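Local coordinates for protein aspartate aminotransferase (Thermotoga maritima, PDB 1O4S) that catalyses the pyridoxal-phosphate-dependent transfer of an amino group from L-aspartate to 2-oxoglutarate, yielding oxaloacetate and L-glutamate, at residues B[111-116]-B[239-244]; B[136-141]-B[177-182]; B[148-153]-B[168-173]; B[184-189]-B[356-361]. All blocks are in the same frame, centred on the assembly; numbering follows the deposited sequence.

Overall arrangement
Three of the four contacts surround one pyridoxal phosphate, and the remaining one lies at an edge of the seven-stranded sheet that interactions 1 and 2 also reach. Interaction 1 packs the phosphate-binding helix on a central strand; interaction 2, its centre about 11 Å away, touches it through Leu-114 and Tyr-138 and borders the methyl end of the cofactor. Interaction 4 reaches the cofactor through a hydrogen bond from Asn-185 to its phenolic oxygen; its centre is about 12 Å from that of interaction 2. Interaction 3, with its centre about 22 Å from that of interaction 1, is away from the active site, yet Glu-153 there forms a salt bridge with Lys-360 of interaction 4 (OE1 to NZ, 2.9 Å).

Interaction 1 (B[111-116]-B[239-244]); sequences KQALFN and VYINGF. With PLP (pyridoxal-5'-phosphate), chain M.
Ile-241 meets Ala-113 and Leu-114 where strand 238-243, inside the large mixed sheet of the PLP-dependent aminotransferase fold, is covered by helix 109-121. The isoleucine lies with CG1 opposite its own carbonyl carbon (chi1 -65°), and chi2 near 180° extends that branch toward Leu-114, so its two arms serve two helical residues. The longer arm ends at CD1, which crosses the leucine side chain at a slant and comes 3.6 Å from CD2 of Leu-114. The shorter arm, CG2, faces the methyl of Ala-113, with 4.0 Å between CG2 of Ile-241 and CB of Ala-113. Alanine suits this place because the helix comes close to the strand here, the CA atoms of Ala-113 and Ile-241 being 6.6 Å apart. Branching at the beta carbon lets a single strand residue fill both positions, and an alanine in place of Ile-241 would probably leave CD2 of Leu-114 without its partner and open a gap beneath the helix. Leu-114 also looks the other way: its CD1 approaches C6 of the cofactor ring at 4.2 Å, while its side chain packs on Tyr-138. Farther along the strand, Asn-242 points away from the helix and gives its ND2 to OH of Tyr-240. At the start of the segment the helix addresses the cofactor, which Ala-110 N, Ser-245 OG and Arg-254 NH1 also hydrogen-bond. There the backbone N of Lys-111 donates to O3P of the cofactor phosphate over 3.0 Å, with an N-H...O angle of 155°.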
# COMPACT_ATOMS: atom_id res chain seq x y z
N LYS B 111 -9.24 -2.05 1.05
CA LYS B 111 -8.85 -2.02 -0.34
C LYS B 111 -7.58 -2.85 -0.62
O LYS B 111 -7.55 -3.61 -1.58
CB LYS B 111 -8.71 -0.60 -0.84
CG LYS B 111 -8.60 -0.53 -2.34
CD LYS B 111 -8.42 0.90 -2.85
CE LYS B 111 -9.69 1.43 -3.42
NZ LYS B 111 -9.51 2.62 -4.33
N GLN B 112 -6.55 -2.70 0.20
CA GLN B 112 -5.36 -3.50 0.04
C GLN B 112 -5.60 -4.95 0.46
O GLN B 112 -4.98 -5.83 -0.11
CB GLN B 112 -4.16 -2.87 0.78
CG GLN B 112 -2.81 -3.56 0.42
CD GLN B 112 -1.60 -3.11 1.25
OE1 GLN B 112 -1.73 -2.59 2.37
NE2 GLN B 112 -0.41 -3.32 0.69
N ALA B 113 -6.51 -5.22 1.39
CA ALA B 113 -6.83 -6.61 1.69
C ALA B 113 -7.39 -7.27 0.44
O ALA B 113 -7.00 -8.41 0.13
CB ALA B 113 -7.79 -6.73 2.81
N LEU B 114 -8.26 -6.57 -0.28
CA LEU B 114 -8.82 -7.08 -1.52
C LEU B 114 -7.71 -7.31 -2.57
O LEU B 114 -7.61 -8.36 -3.15
CB LEU B 114 -9.90 -6.12 -2.05
CG LEU B 114 -11.23 -6.05 -1.25
CD1 LEU B 114 -11.96 -4.66 -1.25
CD2 LEU B 114 -12.22 -7.18 -1.73
N PHE B 115 -6.88 -6.31 -2.80
CA PHE B 115 -5.83 -6.42 -3.78
C PHE B 115 -4.89 -7.60 -3.48
O PHE B 115 -4.55 -8.39 -4.38
CB PHE B 115 -5.04 -5.12 -3.86
CG PHE B 115 -3.92 -5.18 -4.84
CD1 PHE B 115 -2.60 -5.12 -4.43
CD2 PHE B 115 -4.18 -5.30 -6.20
CE1 PHE B 115 -1.55 -5.21 -5.34
CE2 PHE B 115 -3.12 -5.40 -7.11
CZ PHE B 115 -1.80 -5.33 -6.67
N ASN B 116 -4.49 -7.70 -2.22
CA ASN B 116 -3.64 -8.80 -1.76
C ASN B 116 -4.26 -10.18 -1.98
O ASN B 116 -3.55 -11.11 -2.33
CB ASN B 116 -3.27 -8.69 -0.28
CG ASN B 116 -2.32 -7.54 0.04
OD1 ASN B 116 -1.74 -6.88 -0.84
ND2 ASN B 116 -2.15 -7.30 1.33
N VAL B 239 -12.23 -16.11 2.10
CA VAL B 239 -11.38 -14.95 2.36
C VAL B 239 -12.31 -13.87 2.90
O VAL B 239 -13.17 -13.38 2.19
CB VAL B 239 -10.64 -14.45 1.07
CG1 VAL B 239 -9.81 -13.23 1.36
CG2 VAL B 239 -9.75 -15.56 0.49
N TYR B 240 -12.13 -13.51 4.16
CA TYR B 240 -12.99 -12.56 4.81
C TYR B 240 -12.28 -11.21 4.87
O TYR B 240 -11.14 -11.12 5.29
CB TYR B 240 -13.35 -13.08 6.19
CG TYR B 240 -14.17 -12.14 7.03
CD1 TYR B 240 -15.56 -12.05 6.87
CD2 TYR B 240 -13.54 -11.32 8.01
CE1 TYR B 240 -16.32 -11.16 7.67
CE2 TYR B 240 -14.28 -10.45 8.81
CZ TYR B 240 -15.67 -10.36 8.64
OH TYR B 240 -16.39 -9.52 9.44
N ILE B 241 -12.98 -10.16 4.42
CA ILE B 241 -12.43 -8.82 4.39
C ILE B 241 -13.30 -7.83 5.14
O ILE B 241 -14.52 -7.74 4.92
CB ILE B 241 -12.18 -8.37 2.93
CG1 ILE B 241 -11.08 -9.27 2.37
CG2 ILE B 241 -11.82 -6.89 2.87
CD1 ILE B 241 -10.75 -9.07 1.01
N ASN B 242 -12.65 -7.07 6.03
CA ASN B 242 -13.30 -6.03 6.82
C ASN B 242 -12.24 -4.98 7.21
O ASN B 242 -11.10 -5.03 6.75
CB ASN B 242 -14.02 -6.67 8.02
CG ASN B 242 -15.26 -5.89 8.49
OD1 ASN B 242 -15.35 -4.67 8.34
ND2 ASN B 242 -16.21 -6.60 9.11
N GLY B 243 -12.64 -3.98 7.99
CA GLY B 243 -11.72 -2.97 8.50
C GLY B 243 -12.47 -1.90 9.26
O GLY B 243 -13.64 -2.08 9.61
N PHE B 244 -11.79 -0.78 9.49
CA PHE B 244 -12.27 0.23 10.44
C PHE B 244 -12.84 1.45 9.77
O PHE B 244 -13.40 2.34 10.43
CB PHE B 244 -11.12 0.63 11.38
CG PHE B 244 -10.68 -0.50 12.22
CD1 PHE B 244 -9.79 -1.44 11.71
CD2 PHE B 244 -11.22 -0.69 13.50
CE1 PHE B 244 -9.39 -2.52 12.47
CE2 PHE B 244 -10.84 -1.78 14.27
CZ PHE B 244 -9.93 -2.70 13.76
N1 PLP M . -15.41 -2.12 -0.28
C2 PLP M . -16.43 -1.21 -0.52
C2A PLP M . -17.55 -1.72 -1.38
C3 PLP M . -16.38 0.09 -0.01
O3 PLP M . -17.30 0.87 -0.22
C4 PLP M . -15.31 0.49 0.81
C4A PLP M . -15.27 1.92 1.40
C5 PLP M . -14.30 -0.48 1.05
C6 PLP M . -14.37 -1.76 0.49
C5A PLP M . -13.07 -0.28 1.90
O4P PLP M . -12.26 0.89 1.88
P PLP M . -11.01 1.07 2.86
O1P PLP M . -11.13 2.52 3.18
O2P PLP M . -11.14 0.17 4.02
O3P PLP M . -9.92 0.78 1.92

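Interaction 2 (B[136-141]-B[177-182]); sequences VSYIPQ and AVLINS. With PLP (pyridoxal-5'-phosphate), chain M.
A CH-pi contact dominates the meeting of Tyr-138 and Leu-179. The leucine methyl CD2 sits over one face of the phenol ring, 3.5 Å from its centroid and 16° from the ring normal; its closest ring atom is CG of Tyr-138, at 3.3 Å. With its CG opposite the backbone N (chi1 178°), Leu-179 lifts this methyl off the strand beneath the aromatic face, a flat apolar surface on which a leucine methyl can rest.

The second is van der Waals contact between polar side chains, without a hydrogen bond. OH of Tyr-138 lies 3.2 Å from CG of Asn-181, whose amide plane stands at 78° to the ring. Each polar end has another mate: the hydroxyl bonds Asp-213 OD2, and Asn-181 ND2 bonds Asp-213 O. A phenylalanine in place of Tyr-138 would probably keep the packing on Leu-179 but leave OD2 of Asp-213 without this partner.

Toward the cofactor, OD1 of Asn-181 approaches the methyl C2A at 3.4 Å, while it accepts a hydrogen bond from the backbone N of Asn-185. The contact joins the first turn of helix 138-144 to the end of strand 175-180, which runs between strands 127-132 and 209-213, while Leu-114 of helix 109-121 packs against the tyrosine.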
# COMPACT_ATOMS: atom_id res chain seq x y z
N VAL B 136 -16.47 0.33 -7.70
CA VAL B 136 -15.56 0.74 -8.77
C VAL B 136 -14.15 0.16 -8.75
O VAL B 136 -13.47 0.25 -9.77
CB VAL B 136 -15.46 2.27 -8.86
CG1 VAL B 136 -16.80 2.85 -9.25
CG2 VAL B 136 -14.97 2.89 -7.54
N SER B 137 -13.70 -0.43 -7.65
CA SER B 137 -12.27 -0.77 -7.54
C SER B 137 -11.95 -2.23 -7.77
O SER B 137 -10.81 -2.60 -8.05
CB SER B 137 -11.72 -0.32 -6.16
OG SER B 137 -11.08 0.96 -6.27
N TYR B 138 -12.96 -3.08 -7.66
CA TYR B 138 -12.74 -4.51 -7.74
C TYR B 138 -12.12 -4.94 -9.08
O TYR B 138 -11.17 -5.75 -9.12
CB TYR B 138 -14.08 -5.25 -7.55
CG TYR B 138 -14.74 -5.16 -6.20
CD1 TYR B 138 -14.00 -5.20 -5.01
CD2 TYR B 138 -16.13 -5.09 -6.10
CE1 TYR B 138 -14.64 -5.17 -3.78
CE2 TYR B 138 -16.77 -5.05 -4.89
CZ TYR B 138 -16.03 -5.11 -3.73
OH TYR B 138 -16.69 -5.08 -2.52
N ILE B 139 -12.69 -4.44 -10.16
CA ILE B 139 -12.30 -4.85 -11.48
C ILE B 139 -10.88 -4.34 -11.78
O ILE B 139 -10.04 -5.12 -12.22
CB ILE B 139 -13.38 -4.40 -12.53
CG1 ILE B 139 -14.60 -5.32 -12.37
CG2 ILE B 139 -12.82 -4.44 -13.96
CD1 ILE B 139 -15.83 -4.95 -13.20
N PRO B 140 -10.59 -3.06 -11.55
CA PRO B 140 -9.21 -2.59 -11.62
C PRO B 140 -8.24 -3.52 -10.89
O PRO B 140 -7.23 -3.86 -11.48
CB PRO B 140 -9.31 -1.21 -10.98
CG PRO B 140 -10.66 -0.73 -11.49
CD PRO B 140 -11.53 -1.94 -11.30
N GLN B 141 -8.58 -3.97 -9.69
CA GLN B 141 -7.68 -4.81 -8.88
C GLN B 141 -7.47 -6.17 -9.50
O GLN B 141 -6.33 -6.67 -9.60
CB GLN B 141 -8.21 -4.97 -7.46
CG GLN B 141 -8.19 -3.70 -6.63
CD GLN B 141 -8.74 -3.90 -5.23
OE1 GLN B 141 -9.51 -4.83 -5.00
NE2 GLN B 141 -8.34 -3.05 -4.30
N ALA B 177 -12.49 -17.59 -8.08
CA ALA B 177 -13.16 -16.95 -6.96
C ALA B 177 -14.48 -16.31 -7.33
O ALA B 177 -14.71 -15.93 -8.49
CB ALA B 177 -12.22 -15.89 -6.30
N VAL B 178 -15.35 -16.22 -6.33
CA VAL B 178 -16.55 -15.46 -6.44
C VAL B 178 -16.48 -14.39 -5.34
O VAL B 178 -16.30 -14.69 -4.15
CB VAL B 178 -17.79 -16.32 -6.29
CG1 VAL B 178 -19.09 -15.45 -6.25
CG2 VAL B 178 -17.86 -17.37 -7.41
N LEU B 179 -16.64 -13.14 -5.77
CA LEU B 179 -16.57 -11.98 -4.92
C LEU B 179 -17.97 -11.51 -4.51
O LEU B 179 -18.79 -11.17 -5.36
CB LEU B 179 -15.89 -10.85 -5.68
CG LEU B 179 -15.78 -9.53 -4.93
CD1 LEU B 179 -14.94 -9.69 -3.67
CD2 LEU B 179 -15.20 -8.46 -5.86
N ILE B 180 -18.21 -11.44 -3.21
CA ILE B 180 -19.46 -10.88 -2.70
C ILE B 180 -19.19 -9.67 -1.79
O ILE B 180 -18.21 -9.60 -1.09
CB ILE B 180 -20.32 -11.96 -1.96
CG1 ILE B 180 -19.54 -12.60 -0.82
CG2 ILE B 180 -20.88 -13.01 -2.97
CD1 ILE B 180 -20.36 -13.51 0.08
N ASN B 181 -20.10 -8.72 -1.86
CA ASN B 181 -20.04 -7.48 -1.12
C ASN B 181 -21.43 -7.20 -0.53
O ASN B 181 -22.31 -6.57 -1.16
CB ASN B 181 -19.66 -6.35 -2.06
CG ASN B 181 -19.71 -4.97 -1.40
OD1 ASN B 181 -20.05 -3.99 -2.06
ND2 ASN B 181 -19.30 -4.89 -0.12
N SER B 182 -21.61 -7.68 0.70
CA SER B 182 -22.85 -7.53 1.43
C SER B 182 -22.48 -7.09 2.86
O SER B 182 -21.65 -7.74 3.49
CB SER B 182 -23.63 -8.85 1.43
OG SER B 182 -24.78 -8.75 2.22
N1 PLP M . -15.41 -2.12 -0.28
C2 PLP M . -16.43 -1.21 -0.52
C2A PLP M . -17.55 -1.72 -1.38
C3 PLP M . -16.38 0.09 -0.01
O3 PLP M . -17.30 0.87 -0.22
C4 PLP M . -15.31 0.49 0.81
C4A PLP M . -15.27 1.92 1.40
C5 PLP M . -14.30 -0.48 1.05
C6 PLP M . -14.37 -1.76 0.49
C5A PLP M . -13.07 -0.28 1.90
O4P PLP M . -12.26 0.89 1.88
P PLP M . -11.01 1.07 2.86
O1P PLP M . -11.13 2.52 3.18
O2P PLP M . -11.14 0.17 4.02
O3P PLP M . -9.92 0.78 1.92

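Interaction 3 (B[148-153]-B[168-173])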
# COMPACT_ATOMS: atom_id res chain seq x y z
N THR B 148 -9.18 -12.27 -15.01
CA THR B 148 -10.27 -11.78 -15.84
C THR B 148 -11.54 -11.79 -15.01
O THR B 148 -11.60 -12.36 -13.94
CB THR B 148 -10.45 -12.61 -17.10
OG1 THR B 148 -10.75 -13.97 -16.74
CG2 THR B 148 -9.14 -12.68 -17.92
N VAL B 149 -12.55 -11.10 -15.51
CA VAL B 149 -13.75 -10.88 -14.75
C VAL B 149 -14.97 -11.36 -15.53
O VAL B 149 -15.07 -11.11 -16.73
CB VAL B 149 -13.93 -9.39 -14.40
CG1 VAL B 149 -15.17 -9.22 -13.54
CG2 VAL B 149 -12.70 -8.83 -13.63
N ASN B 150 -15.89 -12.01 -14.82
CA ASN B 150 -17.20 -12.33 -15.33
C ASN B 150 -18.19 -11.56 -14.46
O ASN B 150 -18.36 -11.88 -13.29
CB ASN B 150 -17.45 -13.85 -15.28
CG ASN B 150 -18.55 -14.32 -16.22
OD1 ASN B 150 -19.43 -13.55 -16.62
ND2 ASN B 150 -18.51 -15.61 -16.57
N VAL B 151 -18.82 -10.54 -15.03
CA VAL B 151 -19.76 -9.69 -14.32
C VAL B 151 -21.15 -10.29 -14.47
O VAL B 151 -21.63 -10.49 -15.58
CB VAL B 151 -19.79 -8.26 -14.89
CG1 VAL B 151 -20.75 -7.39 -14.10
CG2 VAL B 151 -18.38 -7.67 -14.94
N VAL B 152 -21.77 -10.59 -13.33
CA VAL B 152 -23.09 -11.18 -13.31
C VAL B 152 -23.99 -10.06 -12.85
O VAL B 152 -23.91 -9.63 -11.69
CB VAL B 152 -23.16 -12.40 -12.35
CG1 VAL B 152 -24.60 -12.88 -12.20
CG2 VAL B 152 -22.26 -13.51 -12.86
N GLU B 153 -24.83 -9.58 -13.76
CA GLU B 153 -25.75 -8.51 -13.48
C GLU B 153 -26.95 -8.96 -12.62
O GLU B 153 -27.51 -10.04 -12.83
CB GLU B 153 -26.26 -7.92 -14.79
CG GLU B 153 -27.03 -6.61 -14.63
CD GLU B 153 -27.60 -6.09 -15.94
OE1 GLU B 153 -28.15 -4.96 -15.94
OE2 GLU B 153 -27.51 -6.82 -16.97
N GLU B 168 -23.82 -21.03 -10.76
CA GLU B 168 -23.27 -22.35 -11.04
C GLU B 168 -23.19 -22.56 -12.54
O GLU B 168 -22.25 -23.19 -13.04
CB GLU B 168 -24.12 -23.47 -10.43
CG GLU B 168 -23.44 -24.83 -10.55
CD GLU B 168 -24.17 -25.96 -9.84
OE1 GLU B 168 -23.65 -27.10 -9.90
OE2 GLU B 168 -25.24 -25.71 -9.24
N GLY B 169 -24.18 -22.00 -13.24
CA GLY B 169 -24.28 -22.08 -14.68
C GLY B 169 -23.08 -21.49 -15.37
O GLY B 169 -22.71 -21.97 -16.45
N LEU B 170 -22.47 -20.47 -14.75
CA LEU B 170 -21.31 -19.74 -15.32
C LEU B 170 -19.95 -20.27 -14.92
O LEU B 170 -18.96 -19.87 -15.50
CB LEU B 170 -21.34 -18.25 -14.94
CG LEU B 170 -22.53 -17.40 -15.40
CD1 LEU B 170 -22.33 -15.96 -14.96
CD2 LEU B 170 -22.76 -17.49 -16.93
N LEU B 171 -19.88 -21.13 -13.91
CA LEU B 171 -18.59 -21.63 -13.45
C LEU B 171 -17.85 -22.37 -14.57
O LEU B 171 -18.43 -23.23 -15.26
CB LEU B 171 -18.75 -22.58 -12.26
CG LEU B 171 -19.25 -21.99 -10.95
CD1 LEU B 171 -19.72 -23.09 -10.04
CD2 LEU B 171 -18.15 -21.18 -10.27
N VAL B 172 -16.58 -22.04 -14.73
CA VAL B 172 -15.71 -22.77 -15.64
C VAL B 172 -14.44 -23.21 -14.88
O VAL B 172 -14.29 -22.95 -13.67
CB VAL B 172 -15.42 -21.94 -16.92
CG1 VAL B 172 -16.61 -21.98 -17.84
CG2 VAL B 172 -15.10 -20.48 -16.59
N GLY B 173 -13.55 -23.92 -15.58
CA GLY B 173 -12.31 -24.40 -14.97
C GLY B 173 -11.42 -23.30 -14.41
O GLY B 173 -10.77 -23.44 -13.38
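Leu-170 reaches across to Val-152 and Asn-150, joining helix 164-170, near its C-terminal end, to strand 148-153, an edge strand of the seven-stranded sheet within this chain, in the aminotransferase fold. Along the second segment, Glu-168 comes first, on the side of the helix that meets helix 193-206, where it packs on Leu-202, Lys-205 and Arg-206.

Leu-170 directs its side chain toward the strand. Its CG stands opposite the carbonyl carbon (chi1 -61°), and the extended second torsion of -178° sends the methyl CD1 outward as the leading atom. CD1 lies 3.2 Å from CG2 of Val-152, tighter than usual for two carbons, as the two side chains slide past each other in opposite directions. A long, flexible leucine suits this place because the backbones stay apart: the nearest CA atoms, those of Asn-150 and Leu-170, are separated by 8.5 Å. Valine supplies a compact branched partner on the strand.

Leu-171 turns away from the strand, packing on Phe-208 and Arg-206, while its backbone N reaches back to O of Glu-168 over 3.3 Å. Val-172 leans on Glu-127 of strand 127-132, the neighbour of strand 148-153 in the sheet, and its backbone N is bonded to Thr-175 OG1.

Asn-150 flanks the leucine two residues before Val-152, its amide slanting across the apolar side chain without a hydrogen bond between them: OD1 of Asn-150 lies 4.1 Å from CD1 of Leu-170.

Interaction 4 (B[184-189]-B[356-361]). With PLP (pyridoxal-5'-phosphate), chain M; SO4 (sulfate ion), chain L; SO4 (sulfate ion), chain K.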
# COMPACT_ATOMS: atom_id res chain seq x y z
N ASN B 184 -24.10 -4.05 0.43
CA ASN B 184 -23.62 -3.75 -0.92
C ASN B 184 -23.43 -2.26 -1.16
O ASN B 184 -24.24 -1.44 -0.75
CB ASN B 184 -24.60 -4.31 -1.95
CG ASN B 184 -24.11 -4.16 -3.36
OD1 ASN B 184 -24.62 -3.34 -4.13
ND2 ASN B 184 -23.09 -4.94 -3.71
N ASN B 185 -22.31 -1.94 -1.80
CA ASN B 185 -22.11 -0.65 -2.41
C ASN B 185 -22.23 -0.91 -3.93
O ASN B 185 -21.39 -1.67 -4.46
CB ASN B 185 -20.72 -0.14 -2.01
CG ASN B 185 -20.39 1.21 -2.59
OD1 ASN B 185 -21.13 1.76 -3.38
ND2 ASN B 185 -19.26 1.77 -2.16
N PRO B 186 -23.14 -0.27 -4.68
CA PRO B 186 -23.92 0.92 -4.30
C PRO B 186 -25.39 0.77 -3.89
O PRO B 186 -26.03 1.79 -3.71
CB PRO B 186 -23.91 1.70 -5.61
CG PRO B 186 -24.11 0.59 -6.65
CD PRO B 186 -23.36 -0.62 -6.10
N THR B 187 -25.91 -0.43 -3.75
CA THR B 187 -27.35 -0.62 -3.61
C THR B 187 -27.84 -0.61 -2.19
O THR B 187 -29.00 -0.38 -1.96
CB THR B 187 -27.83 -1.92 -4.27
OG1 THR B 187 -27.23 -3.05 -3.63
CG2 THR B 187 -27.44 -2.00 -5.75
N GLY B 188 -26.95 -0.91 -1.25
CA GLY B 188 -27.33 -1.10 0.12
C GLY B 188 -28.03 -2.38 0.44
O GLY B 188 -28.52 -2.51 1.54
N VAL B 189 -28.12 -3.33 -0.48
CA VAL B 189 -28.78 -4.59 -0.17
C VAL B 189 -27.85 -5.50 0.61
O VAL B 189 -26.63 -5.34 0.62
CB VAL B 189 -29.34 -5.35 -1.40
CG1 VAL B 189 -30.28 -4.44 -2.19
CG2 VAL B 189 -28.20 -5.94 -2.27
N SER B 356 -23.90 4.14 -14.06
CA SER B 356 -22.88 3.73 -15.05
C SER B 356 -21.52 3.41 -14.43
O SER B 356 -20.81 2.51 -14.88
CB SER B 356 -22.62 4.85 -16.06
OG SER B 356 -23.71 5.05 -16.89
N ALA B 357 -21.13 4.18 -13.42
CA ALA B 357 -19.87 3.93 -12.74
C ALA B 357 -19.81 2.52 -12.10
O ALA B 357 -18.74 1.93 -11.93
CB ALA B 357 -19.65 5.00 -11.72
N PHE B 358 -20.98 1.99 -11.76
CA PHE B 358 -21.12 0.69 -11.11
C PHE B 358 -21.61 -0.40 -12.07
O PHE B 358 -22.10 -1.46 -11.65
CB PHE B 358 -22.08 0.87 -9.94
CG PHE B 358 -21.72 2.04 -9.03
CD1 PHE B 358 -20.79 1.88 -8.01
CD2 PHE B 358 -22.31 3.29 -9.21
CE1 PHE B 358 -20.45 2.97 -7.14
CE2 PHE B 358 -21.98 4.39 -8.37
CZ PHE B 358 -21.03 4.21 -7.33
N LEU B 359 -21.48 -0.13 -13.37
CA LEU B 359 -21.95 -0.98 -14.47
C LEU B 359 -23.45 -1.24 -14.49
O LEU B 359 -23.90 -2.27 -14.97
CB LEU B 359 -21.18 -2.31 -14.50
CG LEU B 359 -19.66 -2.16 -14.44
CD1 LEU B 359 -18.94 -3.51 -14.65
CD2 LEU B 359 -19.20 -1.10 -15.46
N LYS B 360 -24.23 -0.29 -13.98
CA LYS B 360 -25.68 -0.37 -14.00
C LYS B 360 -26.29 0.96 -14.41
O LYS B 360 -26.71 1.76 -13.55
CB LYS B 360 -26.23 -0.81 -12.64
CG LYS B 360 -27.72 -1.14 -12.69
CD LYS B 360 -27.96 -2.56 -13.17
CE LYS B 360 -29.44 -2.82 -13.32
NZ LYS B 360 -29.74 -4.23 -13.57
N PRO B 361 -26.31 1.21 -15.73
CA PRO B 361 -26.89 2.43 -16.28
C PRO B 361 -28.39 2.61 -15.97
O PRO B 361 -29.09 1.66 -15.67
CB PRO B 361 -26.68 2.27 -17.80
CG PRO B 361 -25.51 1.28 -17.91
CD PRO B 361 -25.75 0.33 -16.78
N1 PLP M . -15.41 -2.12 -0.28
C2 PLP M . -16.43 -1.21 -0.52
C2A PLP M . -17.55 -1.72 -1.38
C3 PLP M . -16.38 0.09 -0.01
O3 PLP M . -17.30 0.87 -0.22
C4 PLP M . -15.31 0.49 0.81
C4A PLP M . -15.27 1.92 1.40
C5 PLP M . -14.30 -0.48 1.05
C6 PLP M . -14.37 -1.76 0.49
C5A PLP M . -13.07 -0.28 1.90
O4P PLP M . -12.26 0.89 1.88
P PLP M . -11.01 1.07 2.86
O1P PLP M . -11.13 2.52 3.18
O2P PLP M . -11.14 0.17 4.02
O3P PLP M . -9.92 0.78 1.92
S SO4 L . -33.65 -3.46 -13.44
O1 SO4 L . -32.36 -3.51 -12.74
O2 SO4 L . -34.02 -2.05 -13.71
O3 SO4 L . -33.43 -4.14 -14.73
O4 SO4 L . -34.67 -4.19 -12.68
S SO4 K . -17.02 5.05 -3.53
O1 SO4 K . -17.98 4.18 -2.82
O2 SO4 K . -16.91 4.51 -4.89
O3 SO4 K . -17.38 6.48 -3.55
O4 SO4 K . -15.76 4.97 -2.81
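With CG opposite its carbonyl carbon (chi1 -50°), Phe-358 brings a ring face against the pyrrolidine of Pro-186, while Asn-185, its CG anti to the backbone N, carries its amide past the same ring toward the cofactor. The proline follows a cis peptide bond, and its CB lies over the centre of the aromatic face, 3.9 Å from the centroid and 8° off the normal, a CH-pi contact. CG of Pro-186 adds a second touch, 3.7 Å from CG of Phe-358. A compact, rigid proline suits this place, since its CB and CG methylenes can lie on the phenyl face. Asn-185 comes to the phenyl group obliquely, the amide and ring planes 44° apart, with OD1 4.0 Å from CE1 of Phe-358.

Both ends of the Asn-185 amide are bonded. Its ND2 donates to O3 of the cofactor at 2.9 Å and to O1 of the chain K sulfate, probably a crystallisation ion, at 2.8 Å; OD1 is bonded by Arg-365 NH1, which also binds that sulfate. These three bonds probably fix which way round the amide sits.

Behind this, Asn-184 OD1 accepts twice from Thr-187: the bond from the backbone N makes an Asx motif, and OG1 adds a second donor from the opposite face. OG1 of Thr-187 in turn accepts from the backbone N of Val-189, an ST turn. The contact holds the loop carrying Asn-185, a residue of the cofactor pocket, against loop 356-361; in this class I aminotransferase Asn-185 and Arg-365 are, by similarity, part of the L-aspartate binding site.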